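Local coordinates for protein sugar kinase, pfkB family (Thermotoga maritima, PDB 2AJR) that probably phosphorylates a sugar phosphate with ATP, as a phosphofructokinase-like member of the PfkB (ribokinase-like) carbohydrate kinases, and binds a magnesium ion, at residues A[58-62]-A[89-93]; A[20-24]-A[78-82]; A[177-181]-A[279-283]; A[136-140]-A[167-171]. All coordinates share one frame; numbering follows the deposited sequence.

Contact 1: residues A[58-62]-A[89-93]; sequences SIALS and ISKLI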
loop_
_atom_site.group_PDB
_atom_site.type_symbol
_atom_site.label_atom_id
_atom_site.label_comp_id
_atom_site.label_asym_id
_atom_site.label_seq_id
_atom_site.Cartn_x
_atom_site.Cartn_y
_atom_site.Cartn_z
ATOM N N SER A 58 2.862 -17.505 15.167
ATOM C CA SER A 58 1.756 -18.448 15.034
ATOM C C SER A 58 1.782 -19.189 13.703
ATOM O O SER A 58 1.597 -20.401 13.656
ATOM C CB SER A 58 0.409 -17.744 15.193
ATOM O OG SER A 58 0.165 -17.400 16.553
ATOM N N ILE A 59 2.007 -18.467 12.614
ATOM C CA ILE A 59 2.093 -19.107 11.298
ATOM C C ILE A 59 3.267 -20.101 11.313
ATOM O O ILE A 59 3.086 -21.270 10.986
ATOM C CB ILE A 59 2.202 -18.061 10.145
ATOM C CG1 ILE A 59 0.890 -17.259 10.048
ATOM C CG2 ILE A 59 2.523 -18.739 8.797
ATOM C CD1 ILE A 59 1.005 -15.907 9.339
ATOM N N ALA A 60 4.444 -19.637 11.724
ATOM C CA ALA A 60 5.626 -20.496 11.904
ATOM C C ALA A 60 5.348 -21.767 12.738
ATOM O O ALA A 60 5.657 -22.881 12.314
ATOM C CB ALA A 60 6.750 -19.705 12.540
ATOM N N LEU A 61 4.774 -21.606 13.923
ATOM C CA LEU A 61 4.461 -22.761 14.753
ATOM C C LEU A 61 3.495 -23.740 14.055
ATOM O O LEU A 61 3.655 -24.971 14.179
ATOM C CB LEU A 61 3.916 -22.325 16.116
ATOM C CG LEU A 61 4.937 -21.664 17.038
ATOM C CD1 LEU A 61 4.244 -21.123 18.284
ATOM C CD2 LEU A 61 6.059 -22.628 17.413
ATOM N N SER A 62 2.525 -23.206 13.308
ATOM C CA SER A 62 1.571 -24.049 12.581
ATOM C C SER A 62 2.264 -24.961 11.566
ATOM O O SER A 62 1.933 -26.125 11.482
ATOM C CB SER A 62 0.484 -23.215 11.894
ATOM O OG SER A 62 0.941 -22.701 10.661
ATOM N N ILE A 89 -4.924 -20.136 6.910
ATOM C CA ILE A 89 -3.572 -20.701 6.905
ATOM C C ILE A 89 -3.515 -22.046 7.630
ATOM O O ILE A 89 -2.836 -22.949 7.160
ATOM C CB ILE A 89 -2.532 -19.752 7.501
ATOM C CG1 ILE A 89 -2.422 -18.500 6.635
ATOM C CG2 ILE A 89 -1.156 -20.432 7.599
ATOM C CD1 ILE A 89 -1.336 -17.563 7.040
ATOM N N SER A 90 -4.229 -22.189 8.751
ATOM C CA SER A 90 -4.215 -23.443 9.517
ATOM C C SER A 90 -5.310 -23.564 10.580
ATOM O O SER A 90 -5.578 -22.624 11.324
ATOM C CB SER A 90 -2.863 -23.609 10.214
ATOM O OG SER A 90 -2.764 -24.877 10.839
ATOM N N LYS A 91 -5.901 -24.752 10.681
ATOM C CA LYS A 91 -6.801 -25.087 11.790
ATOM C C LYS A 91 -6.082 -24.971 13.156
ATOM O O LYS A 91 -6.714 -24.873 14.209
ATOM C CB LYS A 91 -7.374 -26.507 11.610
ATOM N N LEU A 92 -4.755 -24.991 13.135
ATOM C CA LEU A 92 -3.971 -24.956 14.359
ATOM C C LEU A 92 -3.927 -23.592 15.062
ATOM O O LEU A 92 -3.589 -23.526 16.248
ATOM C CB LEU A 92 -2.553 -25.455 14.065
ATOM C CG LEU A 92 -2.462 -26.906 13.576
ATOM C CD1 LEU A 92 -1.038 -27.393 13.693
ATOM C CD2 LEU A 92 -3.385 -27.813 14.380
ATOM N N ILE A 93 -4.270 -22.519 14.345
ATOM C CA ILE A 93 -4.278 -21.177 14.915
ATOM C C ILE A 93 -5.697 -20.822 15.290
ATOM O O ILE A 93 -6.578 -20.905 14.451
ATOM C CB ILE A 93 -3.778 -20.134 13.917
ATOM C CG1 ILE A 93 -2.420 -20.542 13.355
ATOM C CG2 ILE A 93 -3.647 -18.754 14.583
ATOM C CD1 ILE A 93 -1.952 -19.653 12.247
#
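I93 of segment 89-93 meets helix 58-62 mainly through its CG1-CD1 branch, with CG2 touching CB of S58. From CB, the torsion that sets CG1 anti to the carbonyl carbon (chi1 -53°) places this branch against the helix backbone. CG1 approaches the backbone O of S58 at 4.0 Å and also faces CB of S62. The terminal CD1 then lies 3.9 Å from the same S58 O and near CG1 of I59. A second apolar meeting joins I59 CD1 and I89 CD1 at 3.7 Å, the two side chains crossing at about a right angle. At the C-terminal end of the segment S62 CB rests 3.8 Å from S90 CB.

Each of these serines spends its hydroxyl on the backbone of its own segment. S62 OG donates to I59 O at 2.6 Å, in the carbonyl plane on a lone pair. S90 OG accepts from L92 N at 3.0 Å, an ST turn within the type I turn S90–I93. Through these I93, I59–I89 and S62–S90 contacts helix 53-63 packs on the link between helix 76-89 and strand 93-100, with L86 touching both I59 and I93. With no hydrogen bond across, cohesion rests on van der Waals contact, and the serines touch without bonding to each other.

Contact 2: residues A[20-24]-A[78-82]; sequences NPALD and MGKIL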
loop_
_atom_site.group_PDB
_atom_site.type_symbol
_atom_site.label_atom_id
_atom_site.label_comp_id
_atom_site.label_asym_id
_atom_site.label_seq_id
_atom_site.Cartn_x
_atom_site.Cartn_y
_atom_site.Cartn_z
ATOM N N ASN A 20 0.175 -4.937 17.614
ATOM C CA ASN A 20 0.142 -4.137 16.388
ATOM C C ASN A 20 0.284 -5.008 15.124
ATOM O O ASN A 20 1.286 -4.945 14.430
ATOM C CB ASN A 20 1.246 -3.081 16.455
ATOM C CG ASN A 20 0.980 -1.869 15.539
ATOM O OD1 ASN A 20 -0.081 -1.753 14.928
ATOM N ND2 ASN A 20 1.964 -0.961 15.452
ATOM N N PRO A 21 -0.741 -5.801 14.804
ATOM C CA PRO A 21 -0.662 -6.655 13.624
ATOM C C PRO A 21 -0.582 -5.875 12.339
ATOM O O PRO A 21 -0.910 -4.693 12.319
ATOM C CB PRO A 21 -2.005 -7.390 13.627
ATOM C CG PRO A 21 -2.542 -7.225 14.993
ATOM C CD PRO A 21 -2.053 -5.907 15.459
ATOM N N ALA A 22 -0.185 -6.539 11.255
ATOM C CA ALA A 22 -0.175 -5.886 9.951
ATOM C C ALA A 22 -0.528 -6.862 8.840
ATOM O O ALA A 22 -0.314 -8.054 8.978
ATOM C CB ALA A 22 1.172 -5.245 9.698
ATOM N N LEU A 23 -1.111 -6.348 7.764
ATOM C CA LEU A 23 -1.107 -7.027 6.481
ATOM C C LEU A 23 0.161 -6.625 5.745
ATOM O O LEU A 23 0.412 -5.450 5.536
ATOM C CB LEU A 23 -2.314 -6.613 5.650
ATOM C CG LEU A 23 -3.610 -7.240 6.128
ATOM C CD1 LEU A 23 -4.795 -6.489 5.564
ATOM C CD2 LEU A 23 -3.629 -8.696 5.713
ATOM N N ASP A 24 0.970 -7.598 5.368
ATOM C CA ASP A 24 2.198 -7.334 4.653
ATOM C C ASP A 24 1.898 -7.435 3.176
ATOM O O ASP A 24 1.449 -8.481 2.701
ATOM C CB ASP A 24 3.278 -8.352 5.028
ATOM C CG ASP A 24 3.958 -8.030 6.333
ATOM O OD1 ASP A 24 4.297 -6.835 6.548
ATOM O OD2 ASP A 24 4.162 -8.975 7.147
HETATM N N MSE A 78 -9.077 -3.849 6.914
HETATM C CA MSE A 78 -7.834 -4.584 6.930
HETATM C C MSE A 78 -7.899 -5.651 8.012
HETATM O O MSE A 78 -7.412 -6.778 7.839
HETATM C CB MSE A 78 -6.666 -3.638 7.193
HETATM C CG MSE A 78 -6.488 -2.540 6.139
HETATM SE SE MSE A 78 -6.272 -3.227 4.319
HETATM C CE MSE A 78 -8.049 -3.034 3.586
ATOM N N GLY A 79 -8.525 -5.308 9.128
ATOM C CA GLY A 79 -8.682 -6.270 10.195
ATOM C C GLY A 79 -9.406 -7.506 9.717
ATOM O O GLY A 79 -8.979 -8.618 10.008
ATOM N N LYS A 80 -10.492 -7.314 8.975
ATOM C CA LYS A 80 -11.300 -8.438 8.508
ATOM C C LYS A 80 -10.502 -9.356 7.606
ATOM O O LYS A 80 -10.555 -10.579 7.746
ATOM C CB LYS A 80 -12.555 -7.966 7.752
ATOM C CG LYS A 80 -13.269 -9.099 6.998
ATOM C CD LYS A 80 -14.766 -8.813 6.759
ATOM C CE LYS A 80 -15.465 -9.937 5.948
ATOM N NZ LYS A 80 -14.651 -10.417 4.744
ATOM N N ILE A 81 -9.771 -8.759 6.673
ATOM C CA ILE A 81 -8.921 -9.518 5.793
ATOM C C ILE A 81 -7.905 -10.308 6.611
ATOM O O ILE A 81 -7.706 -11.495 6.374
ATOM C CB ILE A 81 -8.168 -8.614 4.805
ATOM C CG1 ILE A 81 -9.142 -7.893 3.877
ATOM C CG2 ILE A 81 -7.169 -9.436 3.970
ATOM C CD1 ILE A 81 -8.467 -6.748 3.106
ATOM N N LEU A 82 -7.265 -9.659 7.578
ATOM C CA LEU A 82 -6.216 -10.331 8.369
ATOM C C LEU A 82 -6.753 -11.587 9.039
ATOM O O LEU A 82 -6.152 -12.654 8.925
ATOM C CB LEU A 82 -5.623 -9.391 9.430
ATOM C CG LEU A 82 -4.352 -9.839 10.152
ATOM C CD1 LEU A 82 -3.326 -8.698 10.209
ATOM C CD2 LEU A 82 -4.637 -10.350 11.542
#
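L23 projects from strand 22-24 onto helix 78-82 and carries most of the strand's share of the contact. With CG anti to the carbonyl carbon and chi2 extended, CD1 is brought mainly to M78, 3.5 Å from the backbone O of M78 and 3.8 Å from CB of M78. Both methyls reach I81; CD2 lies 4.0 Å from I81 CG2 and a little farther from L82 CB. The L23 side chain crosses those of M78 and I81 at about a right angle.

L82 answers from the helix with a different conformation: its CG is anti to the backbone N (chi1 -169°), and chi2, at 134°, departs from a staggered value. CD1 consequently reaches past L23 to the start of the strand and the proline before it, 3.3 Å from A22 O and 3.9 Å from P21 CB. Selenomethionine M78 starts toward the strand, but bends at chi2 and chi3 lead its tip away; SE still passes 3.8 Å from L23 CD1.

The strand and helix axes approach to 8.6 Å at 70°. Because segment 20-24 lies on strand 22-28, the contact joins the small four-stranded sheet, the lid of the ribokinase-like fold, to helix 76-89 of the large domain. M78 and I81 also pack on M48 and M78 of the second subunit, which places the helix at the dimer interface.

No hydrogen bond spans the two segments. Their attachment is apolar: M78 O is taken up by the helix bond from L82 N, so the L23 methyl only packs on it, and A22 and L23 direct backbone hydrogen bonds to neighbouring strands.

Contact 3: residues A[177-181]-A[279-283]; sequences VFVFV and MVYYF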
loop_
_atom_site.group_PDB
_atom_site.type_symbol
_atom_site.label_atom_id
_atom_site.label_comp_id
_atom_site.label_asym_id
_atom_site.label_seq_id
_atom_site.Cartn_x
_atom_site.Cartn_y
_atom_site.Cartn_z
ATOM N N VAL A 177 3.686 -19.154 33.710
ATOM C CA VAL A 177 3.758 -19.316 32.269
ATOM C C VAL A 177 5.121 -18.830 31.760
ATOM O O VAL A 177 5.601 -17.746 32.107
ATOM C CB VAL A 177 2.623 -18.594 31.564
ATOM C CG1 VAL A 177 2.755 -18.748 30.065
ATOM C CG2 VAL A 177 1.284 -19.149 32.045
ATOM N N PHE A 178 5.745 -19.663 30.942
ATOM C CA PHE A 178 7.067 -19.389 30.407
ATOM C C PHE A 178 6.928 -18.294 29.347
ATOM O O PHE A 178 5.998 -18.333 28.534
ATOM C CB PHE A 178 7.614 -20.678 29.799
ATOM C CG PHE A 178 9.069 -20.643 29.503
ATOM C CD1 PHE A 178 9.524 -20.224 28.267
ATOM C CD2 PHE A 178 9.981 -21.076 30.439
ATOM C CE1 PHE A 178 10.867 -20.212 27.982
ATOM C CE2 PHE A 178 11.326 -21.067 30.162
ATOM C CZ PHE A 178 11.773 -20.630 28.935
ATOM N N VAL A 179 7.828 -17.316 29.365
ATOM C CA VAL A 179 7.673 -16.115 28.539
ATOM C C VAL A 179 8.834 -15.894 27.585
ATOM O O VAL A 179 9.974 -15.853 28.020
ATOM C CB VAL A 179 7.579 -14.836 29.416
ATOM C CG1 VAL A 179 7.798 -13.587 28.555
ATOM C CG2 VAL A 179 6.253 -14.779 30.177
ATOM N N PHE A 180 8.518 -15.728 26.299
ATOM C CA PHE A 180 9.470 -15.267 25.259
ATOM C C PHE A 180 9.123 -13.827 24.881
ATOM O O PHE A 180 7.948 -13.544 24.619
ATOM C CB PHE A 180 9.318 -16.081 23.971
ATOM C CG PHE A 180 9.639 -17.536 24.106
ATOM C CD1 PHE A 180 8.727 -18.413 24.687
ATOM C CD2 PHE A 180 10.832 -18.047 23.602
ATOM C CE1 PHE A 180 9.013 -19.776 24.789
ATOM C CE2 PHE A 180 11.120 -19.412 23.695
ATOM C CZ PHE A 180 10.207 -20.276 24.293
ATOM N N VAL A 181 10.110 -12.931 24.813
ATOM C CA VAL A 181 9.856 -11.580 24.303
ATOM C C VAL A 181 10.829 -11.187 23.201
ATOM O O VAL A 181 12.027 -11.405 23.332
ATOM C CB VAL A 181 9.931 -10.523 25.419
ATOM C CG1 VAL A 181 9.872 -9.134 24.818
ATOM C CG2 VAL A 181 8.809 -10.718 26.424
HETATM N N MSE A 279 12.602 -21.538 18.510
HETATM C CA MSE A 279 12.868 -21.644 19.933
HETATM C C MSE A 279 11.648 -22.136 20.689
HETATM O O MSE A 279 11.770 -23.011 21.542
HETATM C CB MSE A 279 13.326 -20.307 20.507
HETATM C CG MSE A 279 14.696 -19.914 20.049
HETATM SE SE MSE A 279 15.418 -18.370 21.010
HETATM C CE MSE A 279 16.634 -19.286 22.266
ATOM N N VAL A 280 10.480 -21.582 20.379
ATOM C CA VAL A 280 9.261 -22.024 21.049
ATOM C C VAL A 280 9.069 -23.524 20.812
ATOM O O VAL A 280 8.893 -24.281 21.764
ATOM C CB VAL A 280 8.002 -21.224 20.617
ATOM C CG1 VAL A 280 6.777 -21.713 21.387
ATOM C CG2 VAL A 280 8.212 -19.754 20.872
ATOM N N TYR A 281 9.161 -23.950 19.555
ATOM C CA TYR A 281 9.053 -25.369 19.191
ATOM C C TYR A 281 10.046 -26.254 19.951
ATOM O O TYR A 281 9.684 -27.342 20.399
ATOM C CB TYR A 281 9.261 -25.554 17.685
ATOM C CG TYR A 281 9.282 -26.993 17.210
ATOM C CD1 TYR A 281 8.110 -27.640 16.849
ATOM C CD2 TYR A 281 10.478 -27.703 17.099
ATOM C CE1 TYR A 281 8.112 -28.964 16.404
ATOM C CE2 TYR A 281 10.490 -29.034 16.645
ATOM C CZ TYR A 281 9.301 -29.650 16.305
ATOM O OH TYR A 281 9.281 -30.945 15.863
ATOM N N TYR A 282 11.287 -25.805 20.073
ATOM C CA TYR A 282 12.311 -26.617 20.716
ATOM C C TYR A 282 11.989 -26.774 22.185
ATOM O O TYR A 282 12.118 -27.864 22.744
ATOM C CB TYR A 282 13.714 -26.000 20.578
ATOM C CG TYR A 282 14.817 -26.946 21.026
ATOM C CD1 TYR A 282 15.107 -27.143 22.375
ATOM C CD2 TYR A 282 15.556 -27.662 20.091
ATOM C CE1 TYR A 282 16.110 -28.040 22.777
ATOM C CE2 TYR A 282 16.561 -28.553 20.480
ATOM C CZ TYR A 282 16.834 -28.740 21.814
ATOM O OH TYR A 282 17.840 -29.620 22.155
ATOM N N PHE A 283 11.611 -25.664 22.810
ATOM C CA PHE A 283 11.198 -25.668 24.204
ATOM C C PHE A 283 10.065 -26.673 24.406
ATOM O O PHE A 283 10.190 -27.593 25.220
ATOM C CB PHE A 283 10.762 -24.267 24.631
ATOM C CG PHE A 283 10.257 -24.192 26.037
ATOM C CD1 PHE A 283 11.100 -24.437 27.097
ATOM C CD2 PHE A 283 8.941 -23.865 26.298
ATOM C CE1 PHE A 283 10.643 -24.365 28.389
ATOM C CE2 PHE A 283 8.482 -23.794 27.589
ATOM C CZ PHE A 283 9.335 -24.042 28.636
#
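In the ribokinase-like alpha/beta fold of the PfkB kinases a central, largely parallel sheet is flanked by helices, and here strand 178-181 receives helix 279-283 on one of its faces. The short axes approach to 10.8 Å and run nearly antiparallel, at 162°. Such a separation is bridged by large side chains: F178 and F180, two residues apart on the strand, both point toward the helix.

F178 and F283 enter from opposite directions and form a face-to-face stack, with ring centroids 4.0 Å apart and planes inclined by 21°. F283 CZ sits over the F178 ring, displaced toward its rim, and comes 3.5 Å from F178 CG. Both residues hold CG anti to the backbone N, which sends the rings across the gap to meet one another.

F180 uses a different staggered position, with CG anti to the carbonyl carbon and beside the backbone N. Its ring lies beside the helix backbone, CZ being 3.8 Å from V280 CA. At the ring edge, near the plane, stands F283 CB, 4.0 Å from F180 CZ; F283 therefore serves the first phenylalanine with its ring and the second with its CB. M279 CB approaches F180 CE2 obliquely at 4.0 Å, before the selenomethionine chain turns away. M293 of helix 290-304 touches both F180 and M279, extending this apolar layer.

V280 covers a face of F180 in a CH-pi contact: its CG2 stands 3.8 Å from the ring centroid, only 4° off the ring normal.

Contact 4: residues A[136-140]-A[167-171]; sequences FLRRY and ELVRL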
loop_
_atom_site.group_PDB
_atom_site.type_symbol
_atom_site.label_atom_id
_atom_site.label_comp_id
_atom_site.label_asym_id
_atom_site.label_seq_id
_atom_site.Cartn_x
_atom_site.Cartn_y
_atom_site.Cartn_z
ATOM N N PHE A 136 -8.642 -6.089 26.384
ATOM C CA PHE A 136 -7.519 -6.948 26.050
ATOM C C PHE A 136 -6.899 -7.610 27.287
ATOM O O PHE A 136 -6.618 -8.812 27.271
ATOM C CB PHE A 136 -6.426 -6.200 25.273
ATOM C CG PHE A 136 -5.221 -7.045 25.033
ATOM C CD1 PHE A 136 -5.178 -7.919 23.959
ATOM C CD2 PHE A 136 -4.163 -7.032 25.919
ATOM C CE1 PHE A 136 -4.081 -8.746 23.742
ATOM C CE2 PHE A 136 -3.060 -7.862 25.710
ATOM C CZ PHE A 136 -3.029 -8.726 24.621
ATOM N N LEU A 137 -6.656 -6.841 28.341
ATOM C CA LEU A 137 -5.964 -7.398 29.524
ATOM C C LEU A 137 -6.806 -8.483 30.168
ATOM O O LEU A 137 -6.298 -9.490 30.642
ATOM C CB LEU A 137 -5.650 -6.310 30.563
ATOM C CG LEU A 137 -4.598 -5.278 30.148
ATOM C CD1 LEU A 137 -4.530 -4.087 31.136
ATOM C CD2 LEU A 137 -3.255 -5.976 29.990
ATOM N N ARG A 138 -8.107 -8.257 30.143
ATOM C CA ARG A 138 -9.082 -9.160 30.714
ATOM C C ARG A 138 -9.091 -10.501 29.957
ATOM O O ARG A 138 -9.155 -11.566 30.575
ATOM C CB ARG A 138 -10.442 -8.462 30.673
ATOM C CG ARG A 138 -11.422 -8.833 31.759
ATOM C CD ARG A 138 -12.176 -10.090 31.413
ATOM N NE ARG A 138 -13.614 -9.891 31.536
ATOM C CZ ARG A 138 -14.403 -9.389 30.588
ATOM N NH1 ARG A 138 -13.929 -9.005 29.409
ATOM N NH2 ARG A 138 -15.687 -9.259 30.826
ATOM N N ARG A 139 -9.004 -10.455 28.630
ATOM C CA ARG A 139 -8.921 -11.678 27.814
ATOM C C ARG A 139 -7.571 -12.353 27.932
ATOM O O ARG A 139 -7.472 -13.582 27.868
ATOM C CB ARG A 139 -9.107 -11.365 26.343
ATOM C CG ARG A 139 -10.486 -11.048 25.936
ATOM C CD ARG A 139 -10.596 -11.189 24.429
ATOM N NE ARG A 139 -11.950 -10.911 23.982
ATOM C CZ ARG A 139 -12.286 -10.576 22.746
ATOM N NH1 ARG A 139 -11.374 -10.479 21.790
ATOM N NH2 ARG A 139 -13.551 -10.329 22.468
ATOM N N TYR A 140 -6.527 -11.538 28.028
ATOM C CA TYR A 140 -5.166 -12.045 28.189
ATOM C C TYR A 140 -5.078 -12.926 29.446
ATOM O O TYR A 140 -4.587 -14.052 29.377
ATOM C CB TYR A 140 -4.161 -10.884 28.253
ATOM C CG TYR A 140 -2.722 -11.305 28.463
ATOM C CD1 TYR A 140 -1.971 -11.845 27.428
ATOM C CD2 TYR A 140 -2.113 -11.164 29.706
ATOM C CE1 TYR A 140 -0.641 -12.238 27.626
ATOM C CE2 TYR A 140 -0.791 -11.551 29.912
ATOM C CZ TYR A 140 -0.057 -12.081 28.872
ATOM O OH TYR A 140 1.254 -12.454 29.103
ATOM N N GLU A 167 3.219 -5.319 32.243
ATOM C CA GLU A 167 2.079 -5.969 32.888
ATOM C C GLU A 167 1.876 -7.351 32.285
ATOM O O GLU A 167 1.567 -8.290 32.999
ATOM C CB GLU A 167 0.795 -5.128 32.793
ATOM C CG GLU A 167 -0.307 -5.529 33.784
ATOM N N LEU A 168 2.082 -7.474 30.980
ATOM C CA LEU A 168 1.851 -8.741 30.281
ATOM C C LEU A 168 2.815 -9.829 30.712
ATOM O O LEU A 168 2.419 -10.990 30.856
ATOM C CB LEU A 168 1.965 -8.555 28.766
ATOM C CG LEU A 168 0.827 -7.731 28.170
ATOM C CD1 LEU A 168 1.095 -7.437 26.707
ATOM C CD2 LEU A 168 -0.504 -8.441 28.364
ATOM N N VAL A 169 4.081 -9.457 30.885
ATOM C CA VAL A 169 5.102 -10.391 31.361
ATOM C C VAL A 169 4.799 -10.774 32.803
ATOM O O VAL A 169 4.935 -11.935 33.202
ATOM C CB VAL A 169 6.515 -9.764 31.284
ATOM C CG1 VAL A 169 7.533 -10.599 32.056
ATOM C CG2 VAL A 169 6.944 -9.574 29.823
ATOM N N ARG A 170 4.371 -9.782 33.573
ATOM C CA ARG A 170 4.148 -9.958 34.992
ATOM C C ARG A 170 3.004 -10.934 35.231
ATOM O O ARG A 170 3.133 -11.890 35.989
ATOM C CB ARG A 170 3.853 -8.602 35.642
ATOM C CG ARG A 170 4.134 -8.558 37.143
ATOM C CD ARG A 170 3.297 -7.482 37.811
ATOM N NE ARG A 170 1.881 -7.845 37.763
ATOM C CZ ARG A 170 0.870 -7.023 38.020
ATOM N NH1 ARG A 170 1.088 -5.755 38.355
ATOM N NH2 ARG A 170 -0.376 -7.474 37.942
ATOM N N LEU A 171 1.882 -10.680 34.573
ATOM C CA LEU A 171 0.731 -11.559 34.664
ATOM C C LEU A 171 1.101 -12.991 34.268
ATOM O O LEU A 171 0.745 -13.939 34.972
ATOM C CB LEU A 171 -0.387 -11.033 33.770
ATOM C CG LEU A 171 -1.037 -9.728 34.238
ATOM C CD1 LEU A 171 -1.713 -8.999 33.072
ATOM C CD2 LEU A 171 -2.029 -10.025 35.342
#
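The Y140 ring has L168 CD2 over the centre of one face, and L171 CB at its edge, in the ring plane. The methyl carbon is 3.4 Å from the ring centroid and 10° off the normal, a CH-pi contact; L171 CB is 3.9 Å from Y140 CE2. The second ring, that of F136, meets the same L168 methyl at its edge, with CE2 3.7 Å from CD2. One branch of L168 is thus held between a face and an edge, and L137 CD2 joins it at 4.0 Å, its side chain crossing that of L168 at about a right angle.

These residues lie on helices 136-140 and 167-171, whose axes pass 11.3 Å apart at 23° between their N-to-C directions. This near-parallel pair belongs to the helical layer on one side of the central sheet in the ribokinase-like fold. Sheet strands lie beneath: Y140 touches L15 and V17 of strand 14-18 and V150 and I152 of strand 149-153, and L168 also touches I152.

Y140 holds CG anti to the backbone N, extending its ring toward the neighbouring helix, where OH donates to the backbone O of L168 at 2.6 Å. The hydroxyl approaches from above the carbonyl plane, 42° out of it, and not along a lone pair. Both L168 and Y140 are buried, so this bond satisfies the phenol within apolar surroundings.

Contacts 2, 3 and 4 are mainly buried, whereas contact 1 is partly buried and includes the exposed I89. Contacts 1 and 2 both use helix 76-89 or the residues closing it, and their segments alternate along the chain; contact 2 alone joins the lid sheet and has the second subunit within reach. Contacts 3 and 4 lie on opposite faces of the large sheet: V179 and V181 touch V169, while F178 and F180 point the other way. L61 of contact 1 packs on V280 of contact 3. Chemistry differs accordingly: aliphatic with a serine pair in contact 1, aliphatic in contact 2, and CH-pi packing in contacts 3 and 4, with ring stacking added in contact 3 and an intersegment hydrogen bond in contact 4.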